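Local coordinates for Lmo0135 protein (Listeria monocytogenes EGD-e, PDB 5ISU) that probably serves as the substrate-binding component of an ABC transporter, with a likely role in peptide uptake, at residues E274-E287 with E318-V331. Numbering follows the deposited sequence.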
loop_
_atom_site.group_PDB
_atom_site.type_symbol
_atom_site.label_atom_id
_atom_site.label_comp_id
_atom_site.label_asym_id
_atom_site.label_seq_id
_atom_site.Cartn_x
_atom_site.Cartn_y
_atom_site.Cartn_z
ATOM N N GLU A 274 -26.361 4.053 16.451
ATOM C CA GLU A 274 -27.289 5.017 15.856
ATOM C C GLU A 274 -26.605 6.332 15.438
ATOM O O GLU A 274 -26.831 6.828 14.317
ATOM C CB GLU A 274 -28.474 5.301 16.795
ATOM C CG GLU A 274 -29.509 4.172 16.927
ATOM C CD GLU A 274 -29.036 2.915 17.674
ATOM O OE1 GLU A 274 -27.844 2.815 18.052
ATOM O OE2 GLU A 274 -29.880 2.012 17.886
ATOM N N LEU A 275 -25.749 6.875 16.306
ATOM C CA LEU A 275 -25.044 8.109 15.971
ATOM C C LEU A 275 -24.109 7.895 14.791
ATOM O O LEU A 275 -24.073 8.717 13.873
ATOM C CB LEU A 275 -24.254 8.647 17.154
ATOM C CG LEU A 275 -23.568 10.003 16.931
ATOM C CD1 LEU A 275 -24.553 11.064 16.438
ATOM C CD2 LEU A 275 -22.881 10.459 18.207
ATOM N N ARG A 276 -23.361 6.787 14.813
ATOM C CA ARG A 276 -22.429 6.458 13.728
ATOM C C ARG A 276 -23.164 6.305 12.395
ATOM O O ARG A 276 -22.655 6.731 11.349
ATOM C CB ARG A 276 -21.614 5.188 14.035
ATOM C CG ARG A 276 -20.695 5.331 15.242
ATOM C CD ARG A 276 -19.592 4.292 15.278
ATOM N NE ARG A 276 -20.092 2.918 15.320
ATOM C CZ ARG A 276 -20.398 2.233 16.431
ATOM N NH1 ARG A 276 -20.291 2.785 17.639
ATOM N NH2 ARG A 276 -20.826 0.977 16.330
ATOM N N GLN A 277 -24.352 5.705 12.443
ATOM C CA GLN A 277 -25.169 5.518 11.245
ATOM C C GLN A 277 -25.737 6.847 10.772
ATOM O O GLN A 277 -25.828 7.097 9.562
ATOM C CB GLN A 277 -26.286 4.523 11.497
ATOM C CG GLN A 277 -25.816 3.090 11.679
ATOM C CD GLN A 277 -26.949 2.143 12.042
ATOM O OE1 GLN A 277 -27.999 2.573 12.503
ATOM N NE2 GLN A 277 -26.733 0.845 11.846
ATOM N N ALA A 278 -26.113 7.708 11.717
ATOM C CA ALA A 278 -26.613 9.039 11.355
ATOM C C ALA A 278 -25.539 9.829 10.593
ATOM O O ALA A 278 -25.838 10.490 9.601
ATOM C CB ALA A 278 -27.049 9.805 12.589
ATOM N N LEU A 279 -24.287 9.711 11.040
ATOM C CA LEU A 279 -23.151 10.419 10.443
ATOM C C LEU A 279 -22.689 9.792 9.126
ATOM O O LEU A 279 -21.768 10.308 8.478
ATOM C CB LEU A 279 -21.983 10.494 11.433
ATOM C CG LEU A 279 -22.250 11.195 12.770
ATOM C CD1 LEU A 279 -21.061 11.045 13.710
ATOM C CD2 LEU A 279 -22.612 12.666 12.589
ATOM N N SER A 280 -23.305 8.670 8.759
ATOM C CA SER A 280 -23.035 8.011 7.489
ATOM C C SER A 280 -24.145 8.423 6.510
ATOM O O SER A 280 -23.879 8.866 5.372
ATOM C CB SER A 280 -22.995 6.484 7.660
ATOM O OG SER A 280 -22.026 6.114 8.618
ATOM N N TYR A 281 -25.382 8.269 6.953
ATOM C CA TYR A 281 -26.550 8.663 6.154
ATOM C C TYR A 281 -26.582 10.137 5.759
ATOM O O TYR A 281 -27.289 10.504 4.832
ATOM C CB TYR A 281 -27.855 8.358 6.897
ATOM C CG TYR A 281 -28.326 6.929 6.824
ATOM C CD1 TYR A 281 -28.757 6.388 5.612
ATOM C CD2 TYR A 281 -28.455 6.149 7.974
ATOM C CE1 TYR A 281 -29.230 5.085 5.536
ATOM C CE2 TYR A 281 -28.948 4.851 7.908
ATOM C CZ TYR A 281 -29.331 4.327 6.687
ATOM O OH TYR A 281 -29.804 3.044 6.620
ATOM N N ALA A 282 -25.865 10.991 6.480
ATOM C CA ALA A 282 -25.837 12.410 6.133
ATOM C C ALA A 282 -24.936 12.707 4.924
ATOM O O ALA A 282 -24.985 13.810 4.379
ATOM C CB ALA A 282 -25.369 13.230 7.333
ATOM N N LEU A 283 -24.150 11.718 4.497
ATOM C CA LEU A 283 -23.159 11.915 3.448
ATOM C C LEU A 283 -23.488 11.265 2.112
ATOM O O LEU A 283 -24.273 10.322 2.049
ATOM C CB LEU A 283 -21.820 11.358 3.942
ATOM C CG LEU A 283 -21.334 11.830 5.318
ATOM C CD1 LEU A 283 -20.081 11.082 5.738
ATOM C CD2 LEU A 283 -21.084 13.329 5.330
ATOM N N ASP A 284 -22.864 11.796 1.054
ATOM C CA ASP A 284 -22.993 11.273 -0.325
ATOM C C ASP A 284 -21.624 11.202 -0.980
ATOM O O ASP A 284 -20.979 12.225 -1.227
ATOM C CB ASP A 284 -23.924 12.107 -1.194
ATOM C CG ASP A 284 -23.933 11.638 -2.649
ATOM O OD1 ASP A 284 -22.947 11.878 -3.381
ATOM O OD2 ASP A 284 -24.930 11.020 -3.064
ATOM N N ARG A 285 -21.222 9.991 -1.312
ATOM C CA ARG A 285 -19.910 9.743 -1.884
ATOM C C ARG A 285 -19.535 10.492 -3.159
ATOM O O ARG A 285 -18.423 10.989 -3.234
ATOM C CB ARG A 285 -19.722 8.241 -2.084
ATOM C CG ARG A 285 -19.562 7.521 -0.759
ATOM C CD ARG A 285 -19.454 6.031 -0.912
ATOM N NE ARG A 285 -19.215 5.411 0.394
ATOM C CZ ARG A 285 -20.171 5.014 1.249
ATOM N NH1 ARG A 285 -19.836 4.463 2.413
ATOM N NH2 ARG A 285 -21.459 5.157 0.961
ATOM N N GLU A 286 -20.427 10.561 -4.155
ATOM C CA GLU A 286 -20.101 11.289 -5.406
ATOM C C GLU A 286 -19.812 12.756 -5.123
ATOM O O GLU A 286 -18.953 13.345 -5.762
ATOM C CB GLU A 286 -21.183 11.149 -6.476
ATOM C CG GLU A 286 -21.307 9.724 -6.991
ATOM C CD GLU A 286 -22.063 9.587 -8.317
ATOM O OE1 GLU A 286 -22.277 8.424 -8.715
ATOM O OE2 GLU A 286 -22.421 10.610 -8.969
ATOM N N GLU A 287 -20.518 13.323 -4.153
ATOM C CA GLU A 287 -20.291 14.711 -3.744
ATOM C C GLU A 287 -18.939 14.874 -3.046
ATOM O O GLU A 287 -18.225 15.850 -3.310
ATOM C CB GLU A 287 -21.417 15.213 -2.831
ATOM C CG GLU A 287 -22.755 15.405 -3.548
ATOM C CD GLU A 287 -23.843 16.028 -2.671
ATOM O OE1 GLU A 287 -23.738 16.028 -1.406
ATOM O OE2 GLU A 287 -24.819 16.515 -3.256
ATOM N N GLU A 318 -23.801 -2.796 3.468
ATOM C CA GLU A 318 -24.581 -1.592 3.716
ATOM C C GLU A 318 -23.687 -0.367 3.459
ATOM O O GLU A 318 -22.545 -0.327 3.925
ATOM C CB GLU A 318 -25.158 -1.566 5.141
ATOM C CG GLU A 318 -25.989 -0.314 5.452
ATOM C CD GLU A 318 -27.083 -0.046 4.420
ATOM O OE1 GLU A 318 -27.788 -1.011 4.015
ATOM O OE2 GLU A 318 -27.240 1.134 4.013
ATOM N N THR A 319 -24.209 0.610 2.712
ATOM C CA THR A 319 -23.456 1.807 2.379
ATOM C C THR A 319 -24.067 3.099 2.892
ATOM O O THR A 319 -23.459 4.157 2.730
ATOM C CB THR A 319 -23.164 1.896 0.858
ATOM O OG1 THR A 319 -24.369 1.710 0.104
ATOM C CG2 THR A 319 -22.202 0.825 0.473
ATOM N N TYR A 320 -25.235 3.022 3.525
ATOM C CA TYR A 320 -25.885 4.192 4.117
ATOM C C TYR A 320 -26.040 5.323 3.127
ATOM O O TYR A 320 -25.595 6.439 3.386
ATOM C CB TYR A 320 -25.093 4.679 5.334
ATOM C CG TYR A 320 -24.901 3.605 6.361
ATOM C CD1 TYR A 320 -25.901 3.333 7.273
ATOM C CD2 TYR A 320 -23.739 2.843 6.409
ATOM C CE1 TYR A 320 -25.778 2.334 8.207
ATOM C CE2 TYR A 320 -23.595 1.842 7.365
ATOM C CZ TYR A 320 -24.632 1.604 8.263
ATOM O OH TYR A 320 -24.576 0.642 9.227
ATOM N N ASP A 321 -26.673 5.027 1.992
ATOM C CA ASP A 321 -26.854 6.039 0.939
ATOM C C ASP A 321 -27.605 7.244 1.503
ATOM O O ASP A 321 -28.528 7.085 2.290
ATOM C CB ASP A 321 -27.532 5.435 -0.278
ATOM C CG ASP A 321 -26.732 4.272 -0.859
ATOM O OD1 ASP A 321 -26.474 3.298 -0.117
ATOM O OD2 ASP A 321 -26.365 4.329 -2.048
ATOM N N GLN A 322 -27.191 8.437 1.086
ATOM C CA GLN A 322 -27.692 9.698 1.662
ATOM C C GLN A 322 -29.200 9.748 1.917
ATOM O O GLN A 322 -30.000 9.556 1.004
ATOM C CB GLN A 322 -27.266 10.905 0.825
ATOM C CG GLN A 322 -27.256 12.221 1.595
ATOM C CD GLN A 322 -26.836 13.402 0.722
ATOM O OE1 GLN A 322 -27.435 13.667 -0.319
ATOM N NE2 GLN A 322 -25.813 14.130 1.159
ATOM N N ASP A 323 -29.548 9.967 3.188
ATOM C CA ASP A 323 -30.929 10.112 3.654
ATOM C C ASP A 323 -30.864 11.021 4.886
ATOM O O ASP A 323 -30.725 10.563 6.027
ATOM C CB ASP A 323 -31.545 8.754 3.976
ATOM C CG ASP A 323 -33.053 8.814 4.183
ATOM O OD1 ASP A 323 -33.618 9.892 4.511
ATOM O OD2 ASP A 323 -33.683 7.748 4.021
ATOM N N ILE A 324 -30.908 12.318 4.628
ATOM C CA ILE A 324 -30.846 13.322 5.684
ATOM C C ILE A 324 -32.036 13.200 6.644
ATOM O O ILE A 324 -31.870 13.354 7.861
ATOM C CB ILE A 324 -30.678 14.734 5.072
ATOM C CG1 ILE A 324 -29.265 14.836 4.462
ATOM C CG2 ILE A 324 -30.876 15.825 6.116
ATOM C CD1 ILE A 324 -29.042 16.034 3.560
ATOM N N ALA A 325 -33.218 12.882 6.118
ATOM C CA ALA A 325 -34.398 12.724 6.986
ATOM C C ALA A 325 -34.196 11.566 7.975
ATOM O O ALA A 325 -34.479 11.704 9.175
ATOM C CB ALA A 325 -35.668 12.527 6.164
ATOM N N LYS A 326 -33.687 10.438 7.479
ATOM C CA LYS A 326 -33.441 9.280 8.341
ATOM C C LYS A 326 -32.297 9.577 9.298
ATOM O O LYS A 326 -32.293 9.093 10.429
ATOM C CB LYS A 326 -33.132 8.027 7.534
ATOM C CG LYS A 326 -33.007 6.784 8.397
ATOM C CD LYS A 326 -32.801 5.539 7.558
ATOM C CE LYS A 326 -32.828 4.288 8.424
ATOM N NZ LYS A 326 -32.617 3.045 7.624
ATOM N N ALA A 327 -31.332 10.372 8.842
ATOM C CA ALA A 327 -30.214 10.764 9.688
ATOM C C ALA A 327 -30.716 11.553 10.880
ATOM O O ALA A 327 -30.224 11.360 11.988
ATOM C CB ALA A 327 -29.200 11.585 8.917
ATOM N N LYS A 328 -31.677 12.451 10.647
ATOM C CA LYS A 328 -32.282 13.246 11.734
ATOM C C LYS A 328 -32.970 12.324 12.753
ATOM O O LYS A 328 -32.883 12.548 13.955
ATOM C CB LYS A 328 -33.237 14.326 11.186
ATOM C CG LYS A 328 -32.506 15.510 10.547
ATOM C CD LYS A 328 -33.437 16.556 9.928
ATOM C CE LYS A 328 -34.125 16.033 8.667
ATOM N NZ LYS A 328 -34.989 17.031 7.958
ATOM N N LYS A 329 -33.646 11.293 12.250
ATOM C CA LYS A 329 -34.287 10.275 13.094
ATOM C C LYS A 329 -33.288 9.566 14.011
ATOM O O LYS A 329 -33.546 9.394 15.198
ATOM C CB LYS A 329 -35.012 9.220 12.224
ATOM C CG LYS A 329 -36.525 9.370 12.104
ATOM C CD LYS A 329 -37.202 8.675 13.287
ATOM C CE LYS A 329 -38.722 8.762 13.251
ATOM N NZ LYS A 329 -39.223 10.143 13.493
ATOM N N LEU A 330 -32.154 9.166 13.451
ATOM C CA LEU A 330 -31.133 8.437 14.210
ATOM C C LEU A 330 -30.395 9.284 15.254
ATOM O O LEU A 330 -30.120 8.806 16.367
ATOM C CB LEU A 330 -30.152 7.763 13.249
ATOM C CG LEU A 330 -30.791 6.574 12.528
ATOM C CD1 LEU A 330 -30.080 6.263 11.226
ATOM C CD2 LEU A 330 -30.845 5.351 13.439
ATOM N N VAL A 331 -30.070 10.524 14.905
ATOM C CA VAL A 331 -29.400 11.393 15.868
ATOM C C VAL A 331 -30.342 11.644 17.075
ATOM O O VAL A 331 -29.875 11.765 18.205
ATOM C CB VAL A 331 -28.856 12.697 15.220
ATOM C CG1 VAL A 331 -29.957 13.483 14.527
ATOM C CG2 VAL A 331 -28.156 13.565 16.262
HETATM O O HOH W 1 -23.636 7.729 2.131
HETATM O O HOH W 2 -25.448 8.499 -1.517
#
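Tyr281 stands between Lys326 and Tyr320, and its atoms, taken outward from the backbone, meet five residues of 318-331 in turn. CB packs on the methyl of Ala327. On the ring, CD1 meets Asp321 O at the edge, near the ring plane, while CD2 lies 3.6 Å from Leu330 CD1. CE2 and CZ face Tyr320 CD1, which stands over one face; the planes are 87° apart and the centroids 5.1 Å, a T-shaped pair with Tyr320 giving the edge. Over the opposite face passes Lys326 CD, a CH-pi contact. The lysine chain is extended beyond CG, which carries NZ past the ring to donate to Tyr281 OH at 3.0 Å. The ring is thus covered on both faces and held at its hydroxyl.

Behind it, Tyr281 O accepts from Asp323 N (2.8 Å, 165° at the hydrogen), tying the backbone of Tyr281 to the N-cap residue of helix 324-334, whose carboxylate caps Lys326 N. Farther along, Arg285 NH2 donates almost straight to Thr319 O (2.9 Å, 175°), with the oxygen in the guanidinium plane.

The helical segments 274-281 and 324-331 run nearly antiparallel, their axes 8.1 Å apart at closest approach; this close spacing fits the small Ala278 and Ala327, whose CA atoms come within 4.3 Å of each other, with Leu330 as a knob among Glu274, Gln277, Ala278 and Tyr281. Tyr320 OH bonds to Ala457 O, Leu283 packs on helix 351-365, and Ser280 touches strands 248-263 and 462-475, placing helix 273-281 against the mixed sheet of this solute-binding fold, while Ile324 and Ala327 touch Ile367 in a loop.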